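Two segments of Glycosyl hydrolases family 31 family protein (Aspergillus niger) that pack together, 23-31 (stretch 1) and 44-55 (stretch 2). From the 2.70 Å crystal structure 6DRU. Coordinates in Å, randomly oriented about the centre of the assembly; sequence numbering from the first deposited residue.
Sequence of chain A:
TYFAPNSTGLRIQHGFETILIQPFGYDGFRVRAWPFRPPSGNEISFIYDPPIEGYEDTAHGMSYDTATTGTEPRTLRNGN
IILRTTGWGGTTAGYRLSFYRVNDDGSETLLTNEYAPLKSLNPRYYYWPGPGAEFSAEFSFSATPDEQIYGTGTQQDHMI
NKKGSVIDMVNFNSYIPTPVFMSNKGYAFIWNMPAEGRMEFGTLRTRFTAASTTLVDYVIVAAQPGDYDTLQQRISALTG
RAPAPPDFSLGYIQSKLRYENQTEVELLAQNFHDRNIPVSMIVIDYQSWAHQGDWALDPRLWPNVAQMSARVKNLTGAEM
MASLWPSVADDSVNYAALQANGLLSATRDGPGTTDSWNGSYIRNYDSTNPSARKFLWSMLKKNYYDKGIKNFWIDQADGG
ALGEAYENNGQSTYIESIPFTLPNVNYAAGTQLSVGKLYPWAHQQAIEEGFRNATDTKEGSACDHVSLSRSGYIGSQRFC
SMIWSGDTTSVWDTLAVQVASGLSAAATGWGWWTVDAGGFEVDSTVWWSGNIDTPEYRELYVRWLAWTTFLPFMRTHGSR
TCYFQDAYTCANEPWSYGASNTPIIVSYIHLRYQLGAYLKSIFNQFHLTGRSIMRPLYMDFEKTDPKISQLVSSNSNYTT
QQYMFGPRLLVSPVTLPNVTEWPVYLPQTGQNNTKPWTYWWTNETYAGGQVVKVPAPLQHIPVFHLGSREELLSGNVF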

# COMPACT_ATOMS: atom_id res chain seq x y z
N PRO A 23 -10.15 21.35 28.16
CA PRO A 23 -11.03 20.87 29.22
C PRO A 23 -12.37 20.48 28.63
O PRO A 23 -12.92 21.18 27.78
CB PRO A 23 -11.14 22.06 30.17
CG PRO A 23 -10.81 23.25 29.32
CD PRO A 23 -9.79 22.77 28.33
N PHE A 24 -12.90 19.34 29.08
CA PHE A 24 -14.10 18.77 28.48
C PHE A 24 -14.94 18.13 29.57
O PHE A 24 -14.56 17.09 30.13
CB PHE A 24 -13.72 17.74 27.41
CG PHE A 24 -14.67 17.70 26.25
CD1 PHE A 24 -14.61 18.66 25.25
CD2 PHE A 24 -15.64 16.71 26.17
CE1 PHE A 24 -15.48 18.62 24.19
CE2 PHE A 24 -16.52 16.67 25.11
CZ PHE A 24 -16.44 17.63 24.11
N GLY A 25 -16.08 18.74 29.87
CA GLY A 25 -16.95 18.24 30.92
C GLY A 25 -16.33 18.37 32.30
O GLY A 25 -15.28 18.98 32.51
N TYR A 26 -17.01 17.75 33.27
CA TYR A 26 -16.53 17.74 34.64
C TYR A 26 -15.32 16.82 34.76
O TYR A 26 -15.40 15.64 34.41
CB TYR A 26 -17.63 17.30 35.59
CG TYR A 26 -18.74 18.31 35.78
CD1 TYR A 26 -18.45 19.65 36.00
CD2 TYR A 26 -20.07 17.92 35.76
CE1 TYR A 26 -19.46 20.58 36.18
CE2 TYR A 26 -21.09 18.84 35.94
CZ TYR A 26 -20.78 20.17 36.14
OH TYR A 26 -21.78 21.09 36.32
N ASP A 27 -14.21 17.36 35.26
CA ASP A 27 -13.01 16.58 35.57
C ASP A 27 -12.50 15.81 34.36
O ASP A 27 -12.05 14.67 34.47
CB ASP A 27 -13.27 15.62 36.74
CG ASP A 27 -14.17 16.21 37.80
OD1 ASP A 27 -13.75 17.18 38.47
OD2 ASP A 27 -15.30 15.70 37.98
N GLY A 28 -12.54 16.44 33.19
CA GLY A 28 -12.16 15.76 31.96
C GLY A 28 -11.33 16.64 31.06
O GLY A 28 -11.45 17.87 31.06
N PHE A 29 -10.46 15.99 30.28
CA PHE A 29 -9.69 16.63 29.23
C PHE A 29 -9.92 15.89 27.92
O PHE A 29 -10.05 14.66 27.91
CB PHE A 29 -8.19 16.66 29.55
CG PHE A 29 -7.79 17.79 30.45
CD1 PHE A 29 -7.99 19.10 30.07
CD2 PHE A 29 -7.20 17.54 31.68
CE1 PHE A 29 -7.62 20.15 30.89
CE2 PHE A 29 -6.83 18.58 32.51
CZ PHE A 29 -7.04 19.88 32.12
N ARG A 30 -9.98 16.64 26.82
CA ARG A 30 -10.07 16.07 25.48
C ARG A 30 -8.80 16.39 24.72
O ARG A 30 -8.38 17.55 24.65
CB ARG A 30 -11.29 16.62 24.73
CG ARG A 30 -11.46 16.00 23.36
CD ARG A 30 -12.59 16.66 22.58
NE ARG A 30 -12.94 15.89 21.40
CZ ARG A 30 -13.77 16.32 20.45
NH1 ARG A 30 -14.33 17.51 20.54
NH2 ARG A 30 -14.03 15.54 19.40
N VAL A 31 -8.17 15.36 24.15
CA VAL A 31 -6.90 15.49 23.45
C VAL A 31 -7.10 15.07 22.00
O VAL A 31 -7.66 14.01 21.72
CB VAL A 31 -5.80 14.64 24.11
CG1 VAL A 31 -4.52 14.70 23.30
CG2 VAL A 31 -5.55 15.12 25.53
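Stretch 2 (44-55) ISFIYDPPIEGY

Stretch 2 has no regular helix or strand; it lies as a largely extended, proline-bearing loop against the type II turn from Gly-25 to Gly-28 and the residues flanking it. The apolar centre is the ring of Phe-24. Its CA-to-CB bond points away from stretch 2, yet the end of the ring comes nearer; chi1 is -146°, between the usual wells. Pro-51 covers one face: its CD lies 4.2 Å from the centroid of the Phe-24 ring, 24° off the normal, in a CH-pi contact. Ile-47 CD1 approaches Phe-24 CE2 obliquely at 3.8 Å, while Tyr-48, whose CA-to-CB bond points away, offers only backbone here, its O lying 3.2 Å from Phe-24 CE2 near the ring plane. A cis peptide bond precedes Pro-50, which makes no contact itself but stands between two residues, Asp-49 and Pro-51, that both point toward stretch 1.

Beyond Pro-51 the closest CA pair across the stretches is two glycines, with Gly-25 CA 4.4 Å from Gly-54 CA. Arg-30 CA is nearest Ile-47 CA, at 10.2 Å, so the stretches run in opposite senses and diverge toward Arg-30. The absence of side chains is legible in the geometry: an ideal CB on Gly-54 would sit 3.2 Å from Gly-25 CA, and an ideal CB on Gly-25 would sit 3.4 Å from Pro-51 CG. Gly-25 also has a positive phi of 67°, which by itself favours glycine. The bare backbone of Gly-54 then serves as a surface for an aromatic ring, its CA lying 3.7 Å from the centroid of the Tyr-26 ring and 15° off the normal. Tyr-26 CE1 continues to Tyr-55 CB at 3.8 Å.

Tyr-55 reaches back past Gly-25 to Pro-23, with Gly-25 O 3.5 Å from Tyr-55 CD1 near the ring plane. At the far end of this side chain, Tyr-55 OH gives a weak hydrogen bond to Pro-23 O at 3.4 Å. A water bridges the backbones, accepting from Tyr-26 N at 2.4 Å, short for such a bond, and donating to Glu-53 O at 2.8 Å.

The other polar margin belongs to Arg-30, on the strand that follows the turn. Its all-t side chain extends toward stretch 2 and lays one guanidinium face on Ile-47, with NE of Arg-30 3.4 Å from CD1 of Ile-47. Charge adds a looser element: Arg-30 NH1 and Asp-49 OD2 are 4.2 Å apart, beyond a salt bridge, and both side chains find hydrogen bonds elsewhere in the structure. The rule to read here is apolar packing on Phe-24, glycines where the backbones come close, and few polar links.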

# COMPACT_ATOMS: atom_id res chain seq x y z
N ILE A 44 -15.74 11.27 12.16
CA ILE A 44 -16.84 10.69 12.93
C ILE A 44 -16.47 10.69 14.41
O ILE A 44 -15.41 10.19 14.79
CB ILE A 44 -17.18 9.27 12.44
CG1 ILE A 44 -17.86 9.31 11.06
CG2 ILE A 44 -18.05 8.55 13.46
CD1 ILE A 44 -16.92 9.44 9.90
N SER A 45 -17.35 11.26 15.23
CA SER A 45 -17.13 11.39 16.66
C SER A 45 -18.32 10.79 17.40
O SER A 45 -19.46 10.89 16.93
CB SER A 45 -16.94 12.85 17.08
OG SER A 45 -16.77 12.97 18.48
N PHE A 46 -18.04 10.17 18.54
CA PHE A 46 -19.07 9.51 19.33
C PHE A 46 -19.31 10.22 20.66
O PHE A 46 -20.08 9.72 21.48
CB PHE A 46 -18.69 8.05 19.57
CG PHE A 46 -18.57 7.25 18.31
CD1 PHE A 46 -19.69 6.69 17.71
CD2 PHE A 46 -17.33 7.05 17.71
CE1 PHE A 46 -19.59 5.96 16.54
CE2 PHE A 46 -17.22 6.32 16.54
CZ PHE A 46 -18.35 5.77 15.95
N ILE A 47 -18.69 11.38 20.88
CA ILE A 47 -18.86 12.13 22.11
C ILE A 47 -19.64 13.41 21.80
O ILE A 47 -19.62 13.92 20.68
CB ILE A 47 -17.51 12.46 22.78
CG1 ILE A 47 -16.69 13.40 21.91
CG2 ILE A 47 -16.74 11.18 23.07
CD1 ILE A 47 -15.49 14.00 22.62
N TYR A 48 -20.33 13.92 22.82
CA TYR A 48 -21.14 15.12 22.70
C TYR A 48 -20.30 16.36 22.96
O TYR A 48 -19.48 16.39 23.88
CB TYR A 48 -22.32 15.07 23.67
CG TYR A 48 -23.41 14.09 23.29
CD1 TYR A 48 -23.28 12.74 23.58
CD2 TYR A 48 -24.56 14.52 22.66
CE1 TYR A 48 -24.27 11.84 23.23
CE2 TYR A 48 -25.56 13.62 22.31
CZ TYR A 48 -25.41 12.29 22.60
OH TYR A 48 -26.40 11.39 22.25
N ASP A 49 -20.51 17.39 22.15
CA ASP A 49 -19.86 18.68 22.33
C ASP A 49 -20.91 19.78 22.27
O ASP A 49 -21.45 20.05 21.18
CB ASP A 49 -18.77 18.91 21.29
CG ASP A 49 -17.93 20.15 21.58
OD1 ASP A 49 -18.06 20.70 22.69
OD2 ASP A 49 -17.15 20.56 20.70
N PRO A 50 -21.24 20.43 23.40
CA PRO A 50 -20.65 20.16 24.71
C PRO A 50 -21.21 18.88 25.32
O PRO A 50 -22.22 18.39 24.82
CB PRO A 50 -21.06 21.39 25.53
CG PRO A 50 -22.37 21.78 24.94
CD PRO A 50 -22.28 21.47 23.47
N PRO A 51 -20.56 18.34 26.35
CA PRO A 51 -21.10 17.15 27.01
C PRO A 51 -22.52 17.39 27.49
O PRO A 51 -22.93 18.52 27.77
CB PRO A 51 -20.14 16.94 28.19
CG PRO A 51 -18.86 17.54 27.73
CD PRO A 51 -19.23 18.72 26.88
N ILE A 52 -23.29 16.30 27.56
CA ILE A 52 -24.68 16.35 28.00
C ILE A 52 -24.80 17.07 29.34
O ILE A 52 -25.81 17.71 29.63
CB ILE A 52 -25.27 14.92 28.07
CG1 ILE A 52 -25.48 14.36 26.67
CG2 ILE A 52 -26.58 14.89 28.84
CD1 ILE A 52 -25.66 12.86 26.64
N GLU A 53 -23.74 17.00 30.15
CA GLU A 53 -23.75 17.57 31.48
C GLU A 53 -22.32 17.97 31.83
O GLU A 53 -21.41 17.14 31.73
CB GLU A 53 -24.30 16.55 32.48
CG GLU A 53 -23.83 16.67 33.91
CD GLU A 53 -24.31 15.51 34.75
OE1 GLU A 53 -25.50 15.14 34.61
OE2 GLU A 53 -23.51 14.96 35.53
N GLY A 54 -22.13 19.23 32.20
CA GLY A 54 -20.79 19.72 32.48
C GLY A 54 -20.83 21.19 32.83
O GLY A 54 -21.89 21.81 32.92
N TYR A 55 -19.62 21.74 33.02
CA TYR A 55 -19.46 23.14 33.40
C TYR A 55 -19.69 24.11 32.25
O TYR A 55 -19.80 25.31 32.50
CB TYR A 55 -18.06 23.37 33.97
CG TYR A 55 -16.99 23.43 32.90
CD1 TYR A 55 -16.44 22.27 32.38
CD2 TYR A 55 -16.53 24.65 32.41
CE1 TYR A 55 -15.46 22.32 31.39
CE2 TYR A 55 -15.56 24.71 31.42
CZ TYR A 55 -15.03 23.54 30.92
OH TYR A 55 -14.06 23.59 29.95
O HOH W 1 -18.93 16.33 32.75